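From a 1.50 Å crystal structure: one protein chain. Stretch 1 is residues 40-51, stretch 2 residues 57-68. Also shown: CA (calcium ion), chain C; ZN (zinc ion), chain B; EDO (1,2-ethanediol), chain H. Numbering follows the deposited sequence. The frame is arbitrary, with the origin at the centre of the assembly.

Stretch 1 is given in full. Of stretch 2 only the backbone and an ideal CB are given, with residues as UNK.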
ATOM      1  N   SER A  40      -1.286   9.976  -1.435  1.00  6.05           N
ATOM      2  CA  SER A  40      -1.936   8.749  -0.987  1.00  8.04           C
ATOM      3  C   SER A  40      -1.534   8.249   0.398  1.00  7.56           C
ATOM      4  O   SER A  40      -1.926   7.153   0.800  1.00 11.67           O
ATOM      5  CB  SER A  40      -1.708   7.645  -2.028  1.00 11.80           C
ATOM      6  OG  SER A  40      -2.934   7.054  -2.432  1.00 14.77           O
ATOM      7  N   ALA A  41      -0.750   9.041   1.121  1.00  6.32           N
ATOM      8  CA  ALA A  41      -0.363   8.667   2.475  1.00  9.90           C
ATOM      9  C   ALA A  41      -1.563   8.984   3.363  1.00  9.81           C
ATOM     10  O   ALA A  41      -2.303   9.932   3.093  1.00 11.75           O
ATOM     11  CB  ALA A  41       0.847   9.470   2.922  1.00  8.93           C
ATOM     12  N   VAL A  42      -1.762   8.193   4.409  1.00  6.27           N
ATOM     13  CA  VAL A  42      -2.878   8.405   5.323  1.00  6.48           C
ATOM     14  C   VAL A  42      -2.412   8.441   6.771  1.00  5.69           C
ATOM     15  O   VAL A  42      -1.793   7.494   7.251  1.00  7.01           O
ATOM     16  CB  VAL A  42      -3.946   7.282   5.196  1.00  4.18           C
ATOM     17  CG1 VAL A  42      -5.090   7.537   6.175  1.00  7.51           C
ATOM     18  CG2 VAL A  42      -4.476   7.219   3.764  1.00  7.70           C
ATOM     19  N   LEU A  43      -2.688   9.551   7.449  1.00  5.98           N
ATOM     20  CA  LEU A  43      -2.351   9.700   8.861  1.00  5.89           C
ATOM     21  C   LEU A  43      -3.703   9.865   9.549  1.00  7.30           C
ATOM     22  O   LEU A  43      -4.286  10.949   9.553  1.00  6.97           O
ATOM     23  CB  LEU A  43      -1.462  10.930   9.103  1.00  7.27           C
ATOM     24  CG  LEU A  43      -0.010  10.818   8.625  1.00  9.59           C
ATOM     25  CD1 LEU A  43       0.035  10.810   7.106  1.00 16.22           C
ATOM     26  CD2 LEU A  43       0.801  11.981   9.165  1.00 13.14           C
ATOM     27  N   ARG A  44      -4.211   8.770  10.108  1.00  7.79           N
ATOM     28  CA  ARG A  44      -5.516   8.788  10.756  1.00  6.31           C
ATOM     29  C   ARG A  44      -5.418   8.911  12.272  1.00  6.64           C
ATOM     30  O   ARG A  44      -5.204   7.930  12.978  1.00  7.81           O
ATOM     31  CB  ARG A  44      -6.301   7.531  10.350  1.00  6.90           C
ATOM     32  CG  ARG A  44      -7.738   7.479  10.860  1.00  7.17           C
ATOM     33  CD  ARG A  44      -8.668   6.760   9.867  1.00  6.75           C
ATOM     34  NE  ARG A  44      -8.262   5.385   9.577  1.00  6.65           N
ATOM     35  CZ  ARG A  44      -8.615   4.323  10.298  1.00  6.25           C
ATOM     36  NH1 ARG A  44      -9.391   4.464  11.366  1.00  7.11           N
ATOM     37  NH2 ARG A  44      -8.199   3.114   9.944  1.00  6.57           N
ATOM     38  N   GLY A  45      -5.574  10.137  12.765  1.00  7.65           N
ATOM     39  CA  GLY A  45      -5.502  10.384  14.196  1.00  8.42           C
ATOM     40  C   GLY A  45      -6.873  10.383  14.845  1.00  8.00           C
ATOM     41  O   GLY A  45      -7.274  11.377  15.455  1.00  9.90           O
ATOM     42  N   ASP A  46      -7.590   9.269  14.721  1.00  6.37           N
ATOM     43  CA  ASP A  46      -8.933   9.165  15.289  1.00  5.93           C
ATOM     44  C   ASP A  46      -9.034   8.409  16.613  1.00 10.04           C
ATOM     45  O   ASP A  46     -10.121   8.302  17.185  1.00 10.29           O
ATOM     46  CB  ASP A  46      -9.906   8.569  14.259  1.00  6.54           C
ATOM     47  CG  ASP A  46      -9.460   7.217  13.726  1.00  7.32           C
ATOM     48  OD1 ASP A  46      -8.431   6.682  14.191  1.00  7.32           O
ATOM     49  OD2 ASP A  46     -10.152   6.688  12.827  1.00  7.65           O
ATOM     50  N   ILE A  47      -7.913   7.878  17.090  1.00  8.85           N
ATOM     51  CA  ILE A  47      -7.881   7.190  18.377  1.00  8.54           C
ATOM     52  C   ILE A  47      -6.824   7.934  19.191  1.00 11.20           C
ATOM     53  O   ILE A  47      -7.153   8.883  19.904  1.00 14.56           O
ATOM     54  CB  ILE A  47      -7.521   5.690  18.225  1.00  8.25           C
ATOM     55  CG1 ILE A  47      -8.560   4.996  17.332  1.00  9.53           C
ATOM     56  CG2 ILE A  47      -7.497   5.018  19.597  1.00 10.99           C
ATOM     57  CD1 ILE A  47      -8.307   3.512  17.115  1.00 11.50           C
ATOM     58  N   GLU A  48      -5.562   7.528  19.079  1.00  9.87           N
ATOM     59  CA  GLU A  48      -4.485   8.216  19.788  1.00  9.22           C
ATOM     60  C   GLU A  48      -3.817   9.195  18.822  1.00 12.84           C
ATOM     61  O   GLU A  48      -4.052   9.154  17.615  1.00  8.58           O
ATOM     62  CB  GLU A  48      -3.432   7.225  20.299  1.00  9.95           C
ATOM     63  CG  GLU A  48      -3.924   6.199  21.316  1.00 10.27           C
ATOM     64  CD  GLU A  48      -4.455   6.825  22.591  1.00 20.57           C
ATOM     65  OE1 GLU A  48      -4.081   7.977  22.896  1.00 25.26           O
ATOM     66  OE2 GLU A  48      -5.235   6.153  23.298  1.00 20.00           O
ATOM     67  N   GLN A  49      -2.976  10.069  19.355  1.00  9.89           N
ATOM     68  CA  GLN A  49      -2.286  11.052  18.534  1.00  7.34           C
ATOM     69  C   GLN A  49      -1.191  10.450  17.660  1.00  8.06           C
ATOM     70  O   GLN A  49      -0.584   9.430  18.001  1.00  8.66           O
ATOM     71  CB  GLN A  49      -1.655  12.127  19.427  1.00 10.45           C
ATOM     72  CG  GLN A  49      -0.928  13.232  18.662  1.00 12.51           C
ATOM     73  CD  GLN A  49      -0.299  14.270  19.580  1.00 14.31           C
ATOM     74  OE1 GLN A  49       0.822  14.098  20.065  1.00 17.21           O
ATOM     75  NE2 GLN A  49      -1.027  15.352  19.827  1.00 13.72           N
ATOM     76  N   ILE A  50      -0.964  11.086  16.516  1.00  8.01           N
ATOM     77  CA  ILE A  50       0.113  10.698  15.613  1.00  7.24           C
ATOM     78  C   ILE A  50       0.983  11.943  15.568  1.00  7.27           C
ATOM     79  O   ILE A  50       0.537  13.000  15.118  1.00  8.32           O
ATOM     80  CB  ILE A  50      -0.384  10.386  14.191  1.00  6.77           C
ATOM     81  CG1 ILE A  50      -1.262   9.136  14.218  1.00  6.50           C
ATOM     82  CG2 ILE A  50       0.814  10.180  13.258  1.00  8.78           C
ATOM     83  CD1 ILE A  50      -2.019   8.898  12.930  1.00  6.79           C
ATOM     84  N   TYR A  51       2.209  11.820  16.067  1.00  6.19           N
ATOM     85  CA  TYR A  51       3.144  12.936  16.100  1.00  7.40           C
ATOM     86  C   TYR A  51       4.308  12.671  15.154  1.00  6.04           C
ATOM     87  O   TYR A  51       4.918  11.605  15.208  1.00  7.59           O
ATOM     88  CB  TYR A  51       3.685  13.116  17.521  1.00  8.63           C
ATOM     89  CG  TYR A  51       4.671  14.249  17.658  1.00 10.38           C
ATOM     90  CD1 TYR A  51       4.247  15.531  18.007  1.00 12.21           C
ATOM     91  CD2 TYR A  51       6.027  14.049  17.406  1.00 11.57           C
ATOM     92  CE1 TYR A  51       5.155  16.586  18.102  1.00 10.96           C
ATOM     93  CE2 TYR A  51       6.937  15.093  17.492  1.00  9.53           C
ATOM     94  CZ  TYR A  51       6.495  16.354  17.840  1.00  9.73           C
ATOM     95  OH  TYR A  51       7.409  17.375  17.915  1.00 14.57           O
ATOM     96  N   UNK A  57       9.679  12.558   6.887  1.00  6.34           N
ATOM     97  CA  UNK A  57       8.803  12.378   5.736  1.00  6.44           C
ATOM     98  C   UNK A  57       7.985  11.095   5.810  1.00  6.13           C
ATOM     99  O   UNK A  57       8.460  10.067   6.288  1.00  7.41           O
ATOM    100  CB  UNK A  57       9.631  12.383   4.450  1.00  6.44           C
ATOM    101  N   UNK A  58       6.751  11.178   5.325  1.00  6.70           N
ATOM    102  CA  UNK A  58       5.823  10.049   5.301  1.00  5.26           C
ATOM    103  C   UNK A  58       5.505   9.885   3.820  1.00  5.04           C
ATOM    104  O   UNK A  58       4.718  10.643   3.257  1.00  6.78           O
ATOM    105  CB  UNK A  58       4.574  10.278   6.155  1.00  5.26           C
ATOM    106  N   UNK A  59       6.122   8.887   3.198  1.00  4.40           N
ATOM    107  CA  UNK A  59       5.991   8.678   1.767  1.00  6.31           C
ATOM    108  C   UNK A  59       4.679   8.158   1.190  1.00  6.03           C
ATOM    109  O   UNK A  59       3.725   7.870   1.915  1.00  5.32           O
ATOM    110  CB  UNK A  59       7.091   7.700   1.348  1.00  6.31           C
ATOM    111  N   UNK A  60       4.641   8.070  -0.135  1.00  6.85           N
ATOM    112  CA  UNK A  60       3.446   7.657  -0.865  1.00  6.42           C
ATOM    113  C   UNK A  60       2.849   6.335  -0.421  1.00  3.78           C
ATOM    114  O   UNK A  60       3.560   5.361  -0.197  1.00  5.01           O
ATOM    115  CB  UNK A  60       3.772   7.571  -2.357  1.00  6.42           C
ATOM    116  N   UNK A  61       1.524   6.317  -0.321  1.00  5.53           N
ATOM    117  CA  UNK A  61       0.766   5.128   0.054  1.00  5.85           C
ATOM    118  C   UNK A  61       1.081   4.516   1.410  1.00  5.41           C
ATOM    119  O   UNK A  61       0.794   3.344   1.659  1.00  6.41           O
ATOM    120  CB  UNK A  61       0.983   4.055  -1.015  1.00  5.85           C
ATOM    121  N   UNK A  62       1.662   5.328   2.288  1.00  5.20           N
ATOM    122  CA  UNK A  62       1.967   4.901   3.648  1.00  4.65           C
ATOM    123  C   UNK A  62       0.705   5.089   4.488  1.00  6.40           C
ATOM    124  O   UNK A  62      -0.115   5.954   4.194  1.00  7.11           O
ATOM    125  CB  UNK A  62       3.146   5.683   4.230  1.00  4.65           C
ATOM    126  N   UNK A  63       0.532   4.254   5.506  1.00  6.18           N
ATOM    127  CA  UNK A  63      -0.591   4.414   6.420  1.00  4.82           C
ATOM    128  C   UNK A  63      -0.019   4.495   7.829  1.00  4.59           C
ATOM    129  O   UNK A  63       0.902   3.751   8.177  1.00  5.54           O
ATOM    130  CB  UNK A  63      -1.597   3.268   6.288  1.00  4.82           C
ATOM    131  N   UNK A  64      -0.535   5.424   8.626  1.00  5.74           N
ATOM    132  CA  UNK A  64      -0.113   5.541  10.014  1.00  6.00           C
ATOM    133  C   UNK A  64      -1.385   5.574  10.842  1.00  7.34           C
ATOM    134  O   UNK A  64      -2.308   6.338  10.553  1.00  7.56           O
ATOM    135  CB  UNK A  64       0.754   6.779  10.252  1.00  6.00           C
ATOM    136  N   UNK A  65      -1.445   4.712  11.849  1.00  6.99           N
ATOM    137  CA  UNK A  65      -2.606   4.647  12.717  1.00  7.13           C
ATOM    138  C   UNK A  65      -2.141   4.315  14.126  1.00  6.23           C
ATOM    139  O   UNK A  65      -0.939   4.215  14.384  1.00  6.70           O
ATOM    140  CB  UNK A  65      -3.617   3.615  12.213  1.00  7.13           C
ATOM    141  N   UNK A  66      -3.096   4.141  15.032  1.00  6.33           N
ATOM    142  CA  UNK A  66      -2.789   3.836  16.423  1.00  8.30           C
ATOM    143  C   UNK A  66      -3.830   2.888  16.997  1.00  7.42           C
ATOM    144  O   UNK A  66      -4.822   2.558  16.347  1.00  8.57           O
ATOM    145  CB  UNK A  66      -2.718   5.118  17.255  1.00  8.30           C
ATOM    146  N   UNK A  67      -3.583   2.455  18.230  1.00 10.77           N
ATOM    147  CA  UNK A  67      -4.494   1.580  18.954  1.00  9.16           C
ATOM    148  C   UNK A  67      -4.721   2.274  20.288  1.00 10.58           C
ATOM    149  O   UNK A  67      -3.913   3.112  20.692  1.00 10.97           O
ATOM    150  CB  UNK A  67      -3.942   0.163  19.120  1.00  9.16           C
ATOM    151  N   UNK A  68      -5.817   1.951  20.965  1.00 13.92           N
ATOM    152  CA  UNK A  68      -6.090   2.572  22.255  1.00 15.46           C
ATOM    153  C   UNK A  68      -4.912   2.354  23.199  1.00 13.44           C
ATOM    154  O   UNK A  68      -4.495   1.219  23.438  1.00 13.88           O
ATOM    155  CB  UNK A  68      -7.377   2.012  22.864  1.00 15.46           C
TER
HETATM  156 CA    CA C3002      -3.458   4.863  -1.649  0.50  9.37          CA
HETATM  157 ZN    ZN B3001      -5.307   0.434  12.868  1.00 27.29          ZN
HETATM  158  C1  EDO H2001      -4.607   9.437  -4.783  1.00 33.60           C
HETATM  159  O1  EDO H2001      -4.511   9.597  -3.373  1.00 33.17           O
HETATM  160  C2  EDO H2001      -5.569  10.492  -5.377  1.00 34.49           C
HETATM  161  O2  EDO H2001      -6.099  11.341  -4.350  1.00 37.87           O

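Position 57 lies beyond the reach of stretch 1, which leaves its choice open; it is Asn57. At 58 the CB points toward stretch 1, with the ideal CB 4.7 Å from Leu43 CD1 and 5.0 Å from Ala41 CB. A modest aliphatic group would suit, and Val58 places CG1 4.1 Å from Leu43 CD1. Positions 59 and 60 point away, so stretch 1 asks little of them; they are Gln59 and Asp60, the first opening a type II turn that ends at 62.

Position 61 has a positive phi (59/21), which favours Gly, Asn or Asp. The calcium ion nearby, already held by Ser40 OG at 2.4 Å, calls for an oxygen. Asn61 meets both demands: its CB points away, but the side chain returns to bind calcium through OD1 at 2.3 Å.

At 62 the CB points sideways, the ideal CB 4.6 Å from Ala41 CB, and a small or branched apolar residue fits; it is Val62, whose backbone O accepts from Val42 N at 2.8 Å. Position 63 pairs in parallel with Val42, its side chain on the same sheet face. Several small or beta-branched residues would serve; Ser63 turns its OG to a partner elsewhere in the structure.

Position 64 shares its face with Leu43, and its ideal CB is 4.4 Å from both Leu43 CG and Ile50 CD1. This apolar setting suits Val, Ile or Leu. Ile64 packs CD1 4.1 Å from Leu43 CG and CG2 3.7 Å from Ile50 CG2.

At 65 the CB points sideways, with zinc and the carboxylate of Asp46 both nearby. A ligand such as Cys, Asp or His could suit the metal, but an imidazole can serve both. His65 binds zinc through ND1 (2.2 Å) and donates from NE2 to Asp46 OD1 (2.9 Å), near the ring plane; the Arg44 guanidinium covers one ring face.

Position 66 points toward stretch 1, its ideal CB only 3.8 Å from Glu48 CB, which favours a small side chain; the Glu48 amide offers a donor. Ser or Thr would answer. Thr66 OG1 accepts from Glu48 N (2.9 Å).

Position 67 points away, and Ser67 bonds elsewhere in the structure. At 68 the CB also points away, but the ideal CB of 68 is 4.4 Å from Ile47 CG2, inviting a flat or apolar group. His68 lays its ring face over Ile47 CG2, which is 3.7 Å from the ring centroid.

Stretch 2 57-68: NVQDNVSIHTSH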
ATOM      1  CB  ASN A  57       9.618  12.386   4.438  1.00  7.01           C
ATOM      2  CG  ASN A  57      10.731  11.349   4.435  1.00  5.58           C
ATOM      3  OD1 ASN A  57      11.860  11.623   4.862  1.00 10.54           O
ATOM      4  ND2 ASN A  57      10.420  10.157   3.958  1.00  6.70           N
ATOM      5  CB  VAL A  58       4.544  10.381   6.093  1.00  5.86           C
ATOM      6  CG1 VAL A  58       3.627   9.177   6.131  1.00  8.03           C
ATOM      7  CG2 VAL A  58       4.912  10.813   7.514  1.00  7.62           C
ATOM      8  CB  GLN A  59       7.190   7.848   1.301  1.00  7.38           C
ATOM      9  CG  GLN A  59       8.491   8.645   1.466  1.00  8.58           C
ATOM     10  CD  GLN A  59       9.750   7.834   1.239  1.00  7.24           C
ATOM     11  OE1 GLN A  59       9.724   6.776   0.612  1.00  8.54           O
ATOM     12  NE2 GLN A  59      10.872   8.341   1.741  1.00  8.51           N
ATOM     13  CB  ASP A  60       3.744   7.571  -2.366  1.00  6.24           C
ATOM     14  CG  ASP A  60       4.777   8.584  -2.817  1.00  7.81           C
ATOM     15  OD1 ASP A  60       4.402   9.602  -3.436  1.00  7.19           O
ATOM     16  OD2 ASP A  60       5.970   8.354  -2.542  1.00  7.60           O
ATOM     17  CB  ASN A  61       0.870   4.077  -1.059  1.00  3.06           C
ATOM     18  CG  ASN A  61      -0.051   4.390  -2.221  1.00  6.40           C
ATOM     19  OD1 ASN A  61      -1.236   4.633  -2.019  1.00  7.87           O
ATOM     20  ND2 ASN A  61       0.483   4.392  -3.436  1.00  7.10           N
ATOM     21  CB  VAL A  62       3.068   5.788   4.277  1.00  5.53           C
ATOM     22  CG1 VAL A  62       3.103   5.605   5.796  1.00  6.70           C
ATOM     23  CG2 VAL A  62       4.413   5.440   3.685  1.00  5.53           C
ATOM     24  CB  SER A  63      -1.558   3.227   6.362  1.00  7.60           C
ATOM     25  OG  SER A  63      -2.202   3.145   5.110  1.00  6.43           O
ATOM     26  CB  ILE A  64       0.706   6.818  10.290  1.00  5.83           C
ATOM     27  CG1 ILE A  64       1.946   6.843   9.397  1.00  7.64           C
ATOM     28  CG2 ILE A  64       1.129   6.849  11.763  1.00  7.31           C
ATOM     29  CD1 ILE A  64       2.849   8.047   9.621  1.00 12.74           C
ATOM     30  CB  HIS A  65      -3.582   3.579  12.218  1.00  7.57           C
ATOM     31  CG  HIS A  65      -4.956   3.703  12.799  1.00  7.33           C
ATOM     32  ND1 HIS A  65      -5.707   2.611  13.174  1.00  8.47           N
ATOM     33  CD2 HIS A  65      -5.713   4.793  13.066  1.00  8.01           C
ATOM     34  CE1 HIS A  65      -6.870   3.024  13.651  1.00  9.21           C
ATOM     35  NE2 HIS A  65      -6.898   4.343  13.597  1.00  9.08           N
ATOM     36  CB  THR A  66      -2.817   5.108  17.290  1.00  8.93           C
ATOM     37  OG1 THR A  66      -4.165   5.594  17.368  1.00  8.30           O
ATOM     38  CG2 THR A  66      -1.922   6.193  16.695  1.00  7.42           C
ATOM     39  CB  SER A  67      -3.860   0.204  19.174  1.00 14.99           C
ATOM     40  OG  SER A  67      -2.569   0.319  19.746  1.00 32.18           O
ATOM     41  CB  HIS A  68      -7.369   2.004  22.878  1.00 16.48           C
ATOM     42  CG  HIS A  68      -8.629   2.530  22.261  1.00 19.83           C
ATOM     43  ND1 HIS A  68      -9.201   1.974  21.139  1.00 27.81           N
ATOM     44  CD2 HIS A  68      -9.416   3.576  22.609  1.00 21.98           C
ATOM     45  CE1 HIS A  68     -10.290   2.653  20.820  1.00 20.03           C
ATOM     46  NE2 HIS A  68     -10.442   3.630  21.695  1.00 26.41           N
TER
HETATM   47  O   HOH W   1      -5.225   7.514  15.792  1.00  7.73           O
HETATM   48  O   HOH W   2      -6.892  -0.474  12.830  1.00 13.25           O
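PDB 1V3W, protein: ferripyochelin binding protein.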